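Local coordinates for vacuolar protein sorting-associated protein IST1 (Saccharomyces cerevisiae, PDB 3GGY), which regulates the recruitment of the ATPase VPS4 to the ESCRT-III complex during late sorting of cargo into multivesicular bodies, at residues H66-L69 with L70-L73; E93-L96 with V97-M101; K174-A177 with K178-V182. All coordinates share one frame; numbering follows the deposited sequence.

All three contacts lie in the ESCRT-III-like N-terminal domain and are local, each made between neighbouring turns of one helix. They occur in series along an elongated, mostly helical chain. Contact 1 sits near the middle, within helix 50-82, its centre only about 3 Å from that of the chain. Contacts 2 and 3 lie on opposite sides of the chain's centre, their centres about 48 Å apart, and the centre of each is about 25 Å from that of contact 1. None touches another: the nearest atoms of contacts 1 and 3 remain about 11 Å apart. Contact 1 thus describes uninterrupted helix, whereas contacts 2 and 3 follow helices into their ends.

Contact 1 of 3, residues H66-L69 with L70-L73; sequences HIEL and LEIL
Within the long helix 50-82, H66-L69 passes directly into L70-L73, and each residue of the first turn meets the one four places on. The backbone is regular α-helix, from L70 N donating to H66 O at 3.0 Å through to L73 N donating to L69 O at 2.9 Å. On one side, L69 and L73 carry the apolar contact: L69 CG comes within 4.0 Å of L73 CD1, and the CD1 branch of L69 lies against L73 CG. The torsions bring them together, for L69 has its CG anti to the backbone N (chi1 171°) and running forward along the helix, while that of L73 sits beside its own N (chi1 -63°) and reaches back. H66 does likewise, and its ring meets L70 obliquely, NE2 lying 4.1 Å from L70 CD2; the polar duty of this NE2 is a hydrogen bond to E121. The extended chain of E71 runs back along the preceding turn: CG is 3.1 Å from I67 O, and the carboxylate sets OE1 by E68 CA and OE2 by I67 CG2. With an alanine here, the flank of I67 and E68 would probably lose this aliphatic and carboxylate cover, along with the contact to Q27. The carboxylates of E68 and E71 do not meet, and E68 instead forms a salt bridge with K158, which probably eases the crowding of negative charge. In the fold, L70, H66 and E71 pack on helix 8-46, the other long helix of the domain; L69 and I72 touch helix 153-159, and L73 reaches L112 and A115 of helix 105-115.

Contact 2 of 3, residues E93-L96 with V97-M101; sequences EEQL and VKEHM
K98 and E94, one turn apart on the short helix 93-99, make the closest side-chain contact here. K98 CB begins over the backbone, 3.4 Å from E94 O, the carbonyl that accepts the K98 N-H. From there CG and CD run alongside the carboxylate, CD 3.1 Å from E94 OE1; CE approaches both oxygens from one side, 3.2 Å from E94 OE1; and NZ ends 3.3 Å from OE2, a salt bridge whose hydrogen bond is weak. The lysine is extended, so it is E94 that bends to meet it, turning at chi2 (73°) to lay its carboxylate across the methylenes. Next to this pair, Q95 and E99 lie side by side with amide and carboxylate planes 85° apart; a water donates to E99 OE2 and weakly accepts from Q95 NE2, while Q95 OE1 is held by the backbone N-H groups of S91 and T92. As the helix runs out, H100 N makes weak bonds to two carbonyls, Q95 O and L96 O, and the imidazole brings its edge toward L96 CA, with ND1 bonded to D103. On another face, E93 CG packs against V97 CG2 while its carboxylate pairs with R110. The opposite charges of E94 and K98 probably attract, but with a weak terminal bond and both side chains exposed, theirs is likely to be a modest surface salt bridge.

Contact 3 of 3, residues K174-A177 with K178-V182; sequences KEIA and KTYDV
The backbone from K174 keeps its α-helical pattern until Y180 N donates to I176 O at 3.1 Å, after which D181 turns to positive phi (50°) and the chain leaves the helix. A177 O then receives V182 N at 3.0 Å, from a donor lying in the carbonyl plane on a lone pair, while D181 N makes a weak bond to K178 O. This turn brings V182 back over A177: the two CB atoms come within 3.9 Å, and V182 CG2 rests near A177 CA. Beside this, I176 and Y180 cross obliquely, with I176 CG2 touching the ring at CD2 from 3.8 Å. Y180 CG stands beside its own backbone N (chi1 -62°), which swings the ring back so that its edge at CD2 also meets I176 O, close to the ring plane. T179 CG2 lies over one face of the same ring, toward its rim, 3.5 Å above the plane, and probably limits its rotation. I176 packs on R38 and V41 and Y180 on R39 and A42, all of helix 8-46, and A177 touches L187 of helix 184-188. The two nested backbone bonds, the inner one weak, the positive phi at D181 and the apolar meeting of A177 with V182 are the hallmarks of a Schellman motif, here closing helix 166-179 ahead of helix 184-188, the last in the modelled chain.

Contact 1 of 3, residues H66-L69 with L70-L73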
loop_
_atom_site.group_PDB
_atom_site.type_symbol
_atom_site.label_atom_id
_atom_site.label_comp_id
_atom_site.label_asym_id
_atom_site.label_seq_id
_atom_site.Cartn_x
_atom_site.Cartn_y
_atom_site.Cartn_z
ATOM N N HIS A 66 0.745 -1.318 5.600
ATOM C CA HIS A 66 0.681 -1.890 4.263
ATOM C C HIS A 66 -0.766 -1.965 3.786
ATOM O O HIS A 66 -1.050 -1.752 2.615
ATOM C CB HIS A 66 1.302 -3.284 4.246
ATOM C CG HIS A 66 1.497 -3.832 2.866
ATOM N ND1 HIS A 66 2.464 -3.353 2.007
ATOM C CD2 HIS A 66 0.843 -4.807 2.194
ATOM C CE1 HIS A 66 2.398 -4.015 0.863
ATOM N NE2 HIS A 66 1.423 -4.903 0.951
ATOM N N ILE A 67 -1.687 -2.272 4.695
ATOM C CA ILE A 67 -3.093 -2.328 4.308
ATOM C C ILE A 67 -3.546 -0.931 3.880
ATOM O O ILE A 67 -4.293 -0.786 2.919
ATOM C CB ILE A 67 -3.971 -2.832 5.475
ATOM C CG1 ILE A 67 -3.742 -4.332 5.675
ATOM C CG2 ILE A 67 -5.439 -2.544 5.184
ATOM C CD1 ILE A 67 -4.276 -4.863 6.991
ATOM N N GLU A 68 -3.080 0.098 4.588
ATOM C CA GLU A 68 -3.430 1.471 4.240
ATOM C C GLU A 68 -2.895 1.779 2.839
ATOM O O GLU A 68 -3.548 2.461 2.051
ATOM C CB GLU A 68 -2.824 2.447 5.244
ATOM C CG GLU A 68 -3.303 2.228 6.666
ATOM C CD GLU A 68 -2.751 3.257 7.635
ATOM O OE1 GLU A 68 -1.522 3.491 7.620
ATOM O OE2 GLU A 68 -3.545 3.824 8.415
ATOM N N LEU A 69 -1.697 1.286 2.535
ATOM C CA LEU A 69 -1.114 1.512 1.213
ATOM C C LEU A 69 -2.033 0.913 0.161
ATOM O O LEU A 69 -2.353 1.558 -0.836
ATOM C CB LEU A 69 0.277 0.864 1.106
ATOM C CG LEU A 69 0.946 0.807 -0.278
ATOM C CD1 LEU A 69 1.226 2.215 -0.790
ATOM C CD2 LEU A 69 2.254 0.001 -0.183
ATOM N N LEU A 70 -2.462 -0.326 0.384
ATOM C CA LEU A 70 -3.352 -1.001 -0.560
ATOM C C LEU A 70 -4.649 -0.227 -0.777
ATOM O O LEU A 70 -5.159 -0.178 -1.892
ATOM C CB LEU A 70 -3.675 -2.418 -0.073
ATOM C CG LEU A 70 -2.486 -3.369 0.084
ATOM C CD1 LEU A 70 -2.991 -4.751 0.511
ATOM C CD2 LEU A 70 -1.730 -3.474 -1.230
ATOM N N GLU A 71 -5.183 0.374 0.284
ATOM C CA GLU A 71 -6.421 1.140 0.166
ATOM C C GLU A 71 -6.210 2.350 -0.738
ATOM O O GLU A 71 -7.053 2.666 -1.580
ATOM C CB GLU A 71 -6.892 1.600 1.547
ATOM C CG GLU A 71 -7.110 0.445 2.517
ATOM C CD GLU A 71 -7.490 0.901 3.914
ATOM O OE1 GLU A 71 -6.963 1.940 4.366
ATOM O OE2 GLU A 71 -8.303 0.208 4.565
ATOM N N ILE A 72 -5.078 3.020 -0.569
ATOM C CA ILE A 72 -4.772 4.188 -1.380
ATOM C C ILE A 72 -4.547 3.781 -2.841
ATOM O O ILE A 72 -5.032 4.438 -3.767
ATOM C CB ILE A 72 -3.517 4.910 -0.842
ATOM C CG1 ILE A 72 -3.760 5.363 0.598
ATOM C CG2 ILE A 72 -3.171 6.092 -1.743
ATOM C CD1 ILE A 72 -2.506 5.793 1.338
ATOM N N LEU A 73 -3.820 2.691 -3.057
ATOM C CA LEU A 73 -3.559 2.251 -4.420
ATOM C C LEU A 73 -4.855 1.875 -5.134
ATOM O O LEU A 73 -4.996 2.096 -6.341
ATOM C CB LEU A 73 -2.581 1.069 -4.423
ATOM C CG LEU A 73 -1.182 1.369 -3.872
ATOM C CD1 LEU A 73 -0.339 0.093 -3.951
ATOM C CD2 LEU A 73 -0.524 2.507 -4.667
#

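Contact 2 of 3, residues E93-L96 with V97-M101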
loop_
_atom_site.group_PDB
_atom_site.type_symbol
_atom_site.label_atom_id
_atom_site.label_comp_id
_atom_site.label_asym_id
_atom_site.label_seq_id
_atom_site.Cartn_x
_atom_site.Cartn_y
_atom_site.Cartn_z
ATOM N N GLU A 93 5.923 12.846 -20.948
ATOM C CA GLU A 93 5.922 13.151 -19.530
ATOM C C GLU A 93 5.558 14.609 -19.271
ATOM O O GLU A 93 4.955 14.934 -18.253
ATOM C CB GLU A 93 7.296 12.825 -18.936
ATOM C CG GLU A 93 7.410 13.112 -17.464
ATOM C CD GLU A 93 8.597 12.427 -16.820
ATOM O OE1 GLU A 93 9.446 11.858 -17.546
ATOM O OE2 GLU A 93 8.681 12.462 -15.578
ATOM N N GLU A 94 5.922 15.492 -20.198
ATOM C CA GLU A 94 5.605 16.907 -20.051
ATOM C C GLU A 94 4.091 17.072 -19.971
ATOM O O GLU A 94 3.578 17.813 -19.134
ATOM C CB GLU A 94 6.149 17.701 -21.243
ATOM C CG GLU A 94 5.672 19.153 -21.313
ATOM C CD GLU A 94 6.309 20.050 -20.266
ATOM O OE1 GLU A 94 6.209 19.740 -19.061
ATOM O OE2 GLU A 94 6.904 21.079 -20.649
ATOM N N GLN A 95 3.377 16.374 -20.848
ATOM C CA GLN A 95 1.922 16.446 -20.862
ATOM C C GLN A 95 1.358 15.938 -19.540
ATOM O O GLN A 95 0.490 16.567 -18.935
ATOM C CB GLN A 95 1.362 15.605 -22.010
ATOM C CG GLN A 95 1.743 16.100 -23.397
ATOM C CD GLN A 95 1.214 15.195 -24.493
ATOM O OE1 GLN A 95 1.497 13.999 -24.514
ATOM N NE2 GLN A 95 0.443 15.764 -25.411
ATOM N N LEU A 96 1.870 14.798 -19.090
ATOM C CA LEU A 96 1.419 14.197 -17.846
ATOM C C LEU A 96 1.559 15.147 -16.661
ATOM O O LEU A 96 0.623 15.324 -15.885
ATOM C CB LEU A 96 2.215 12.914 -17.578
ATOM C CG LEU A 96 1.801 12.050 -16.388
ATOM C CD1 LEU A 96 0.402 11.495 -16.616
ATOM C CD2 LEU A 96 2.800 10.918 -16.217
ATOM N N VAL A 97 2.724 15.777 -16.536
ATOM C CA VAL A 97 2.991 16.678 -15.422
ATOM C C VAL A 97 2.332 18.054 -15.495
ATOM O O VAL A 97 1.919 18.596 -14.469
ATOM C CB VAL A 97 4.516 16.867 -15.235
ATOM C CG1 VAL A 97 4.790 17.830 -14.096
ATOM C CG2 VAL A 97 5.169 15.523 -14.948
ATOM N N LYS A 98 2.223 18.617 -16.692
ATOM C CA LYS A 98 1.627 19.940 -16.829
ATOM C C LYS A 98 0.131 19.957 -17.121
ATOM O O LYS A 98 -0.572 20.871 -16.691
ATOM C CB LYS A 98 2.370 20.741 -17.900
ATOM C CG LYS A 98 3.776 21.137 -17.483
ATOM C CD LYS A 98 4.389 22.151 -18.431
ATOM C CE LYS A 98 5.728 22.637 -17.900
ATOM N NZ LYS A 98 6.303 23.724 -18.737
ATOM N N GLU A 99 -0.355 18.950 -17.840
ATOM C CA GLU A 99 -1.770 18.876 -18.195
ATOM C C GLU A 99 -2.607 17.918 -17.348
ATOM O O GLU A 99 -3.832 18.014 -17.339
ATOM C CB GLU A 99 -1.917 18.485 -19.671
ATOM C CG GLU A 99 -1.611 19.603 -20.656
ATOM C CD GLU A 99 -1.512 19.105 -22.087
ATOM O OE1 GLU A 99 -2.414 18.356 -22.526
ATOM O OE2 GLU A 99 -0.534 19.469 -22.774
ATOM N N HIS A 100 -1.961 17.002 -16.634
ATOM C CA HIS A 100 -2.693 16.035 -15.823
ATOM C C HIS A 100 -2.278 15.976 -14.355
ATOM O O HIS A 100 -2.214 14.902 -13.758
ATOM C CB HIS A 100 -2.567 14.648 -16.458
ATOM C CG HIS A 100 -3.133 14.572 -17.838
ATOM N ND1 HIS A 100 -4.488 14.609 -18.084
ATOM C CD2 HIS A 100 -2.529 14.500 -19.047
ATOM C CE1 HIS A 100 -4.694 14.564 -19.389
ATOM N NE2 HIS A 100 -3.523 14.497 -19.995
ATOM N N MET A 101 -2.004 17.136 -13.774
ATOM C CA MET A 101 -1.616 17.226 -12.373
ATOM C C MET A 101 -2.884 17.559 -11.612
ATOM O O MET A 101 -2.992 17.346 -10.408
ATOM C CB MET A 101 -0.594 18.352 -12.179
ATOM C CG MET A 101 0.007 18.412 -10.784
ATOM S SD MET A 101 0.992 16.948 -10.395
ATOM C CE MET A 101 2.507 17.288 -11.331
HETATM O O HOH W 1 0.082 19.148 -25.668
#

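Contact 3 of 3, residues K174-A177 with K178-V182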
loop_
_atom_site.group_PDB
_atom_site.type_symbol
_atom_site.label_atom_id
_atom_site.label_comp_id
_atom_site.label_asym_id
_atom_site.label_seq_id
_atom_site.Cartn_x
_atom_site.Cartn_y
_atom_site.Cartn_z
ATOM N N LYS A 174 -1.760 -1.685 24.378
ATOM C CA LYS A 174 -2.889 -1.236 25.180
ATOM C C LYS A 174 -4.218 -1.406 24.446
ATOM O O LYS A 174 -5.227 -1.773 25.052
ATOM C CB LYS A 174 -2.705 0.231 25.581
ATOM C CG LYS A 174 -1.514 0.472 26.492
ATOM C CD LYS A 174 -1.386 1.938 26.856
ATOM C CE LYS A 174 -0.153 2.186 27.711
ATOM N NZ LYS A 174 -0.009 3.630 28.066
ATOM N N GLU A 175 -4.233 -1.149 23.142
ATOM C CA GLU A 175 -5.476 -1.292 22.394
ATOM C C GLU A 175 -5.824 -2.771 22.220
ATOM O O GLU A 175 -6.993 -3.148 22.243
ATOM C CB GLU A 175 -5.374 -0.562 21.047
ATOM C CG GLU A 175 -4.993 0.909 21.227
ATOM C CD GLU A 175 -5.087 1.737 19.958
ATOM O OE1 GLU A 175 -4.841 1.196 18.861
ATOM O OE2 GLU A 175 -5.390 2.945 20.068
ATOM N N ILE A 176 -4.814 -3.621 22.078
ATOM C CA ILE A 176 -5.077 -5.051 21.950
ATOM C C ILE A 176 -5.589 -5.563 23.301
ATOM O O ILE A 176 -6.464 -6.425 23.354
ATOM C CB ILE A 176 -3.798 -5.825 21.552
ATOM C CG1 ILE A 176 -3.424 -5.480 20.109
ATOM C CG2 ILE A 176 -4.021 -7.334 21.682
ATOM C CD1 ILE A 176 -2.073 -6.029 19.681
ATOM N N ALA A 177 -5.052 -5.020 24.390
ATOM C CA ALA A 177 -5.491 -5.442 25.718
ATOM C C ALA A 177 -6.958 -5.079 25.934
ATOM O O ALA A 177 -7.698 -5.827 26.571
ATOM C CB ALA A 177 -4.621 -4.802 26.786
ATOM N N LYS A 178 -7.386 -3.936 25.407
ATOM C CA LYS A 178 -8.780 -3.542 25.568
ATOM C C LYS A 178 -9.684 -4.464 24.764
ATOM O O LYS A 178 -10.690 -4.963 25.268
ATOM C CB LYS A 178 -9.012 -2.100 25.119
ATOM C CG LYS A 178 -10.458 -1.654 25.358
ATOM C CD LYS A 178 -10.688 -0.199 25.043
ATOM C CE LYS A 178 -12.111 0.198 25.395
ATOM N NZ LYS A 178 -12.359 1.636 25.133
ATOM N N THR A 179 -9.313 -4.706 23.511
ATOM C CA THR A 179 -10.105 -5.567 22.648
ATOM C C THR A 179 -10.326 -6.960 23.223
ATOM O O THR A 179 -11.436 -7.492 23.171
ATOM C CB THR A 179 -9.446 -5.725 21.255
ATOM O OG1 THR A 179 -9.406 -4.451 20.604
ATOM C CG2 THR A 179 -10.236 -6.698 20.390
ATOM N N TYR A 180 -9.274 -7.539 23.787
ATOM C CA TYR A 180 -9.350 -8.892 24.314
ATOM C C TYR A 180 -9.432 -9.055 25.827
ATOM O O TYR A 180 -9.213 -10.151 26.341
ATOM C CB TYR A 180 -8.173 -9.691 23.763
ATOM C CG TYR A 180 -8.222 -9.785 22.259
ATOM C CD1 TYR A 180 -9.119 -10.646 21.629
ATOM C CD2 TYR A 180 -7.434 -8.955 21.463
ATOM C CE1 TYR A 180 -9.236 -10.675 20.245
ATOM C CE2 TYR A 180 -7.546 -8.975 20.076
ATOM C CZ TYR A 180 -8.451 -9.836 19.475
ATOM O OH TYR A 180 -8.594 -9.839 18.106
ATOM N N ASP A 181 -9.771 -7.978 26.530
ATOM C CA ASP A 181 -9.891 -8.008 27.988
ATOM C C ASP A 181 -8.687 -8.626 28.688
ATOM O O ASP A 181 -8.845 -9.371 29.655
ATOM C CB ASP A 181 -11.152 -8.778 28.403
ATOM C CG ASP A 181 -12.414 -8.187 27.820
ATOM O OD1 ASP A 181 -12.627 -6.969 27.979
ATOM O OD2 ASP A 181 -13.196 -8.943 27.206
ATOM N N VAL A 182 -7.485 -8.317 28.212
ATOM C CA VAL A 182 -6.271 -8.856 28.816
ATOM C C VAL A 182 -6.105 -8.281 30.217
ATOM O O VAL A 182 -6.181 -7.070 30.407
ATOM C CB VAL A 182 -5.029 -8.492 27.978
ATOM C CG1 VAL A 182 -3.753 -8.864 28.727
ATOM C CG2 VAL A 182 -5.086 -9.211 26.642
#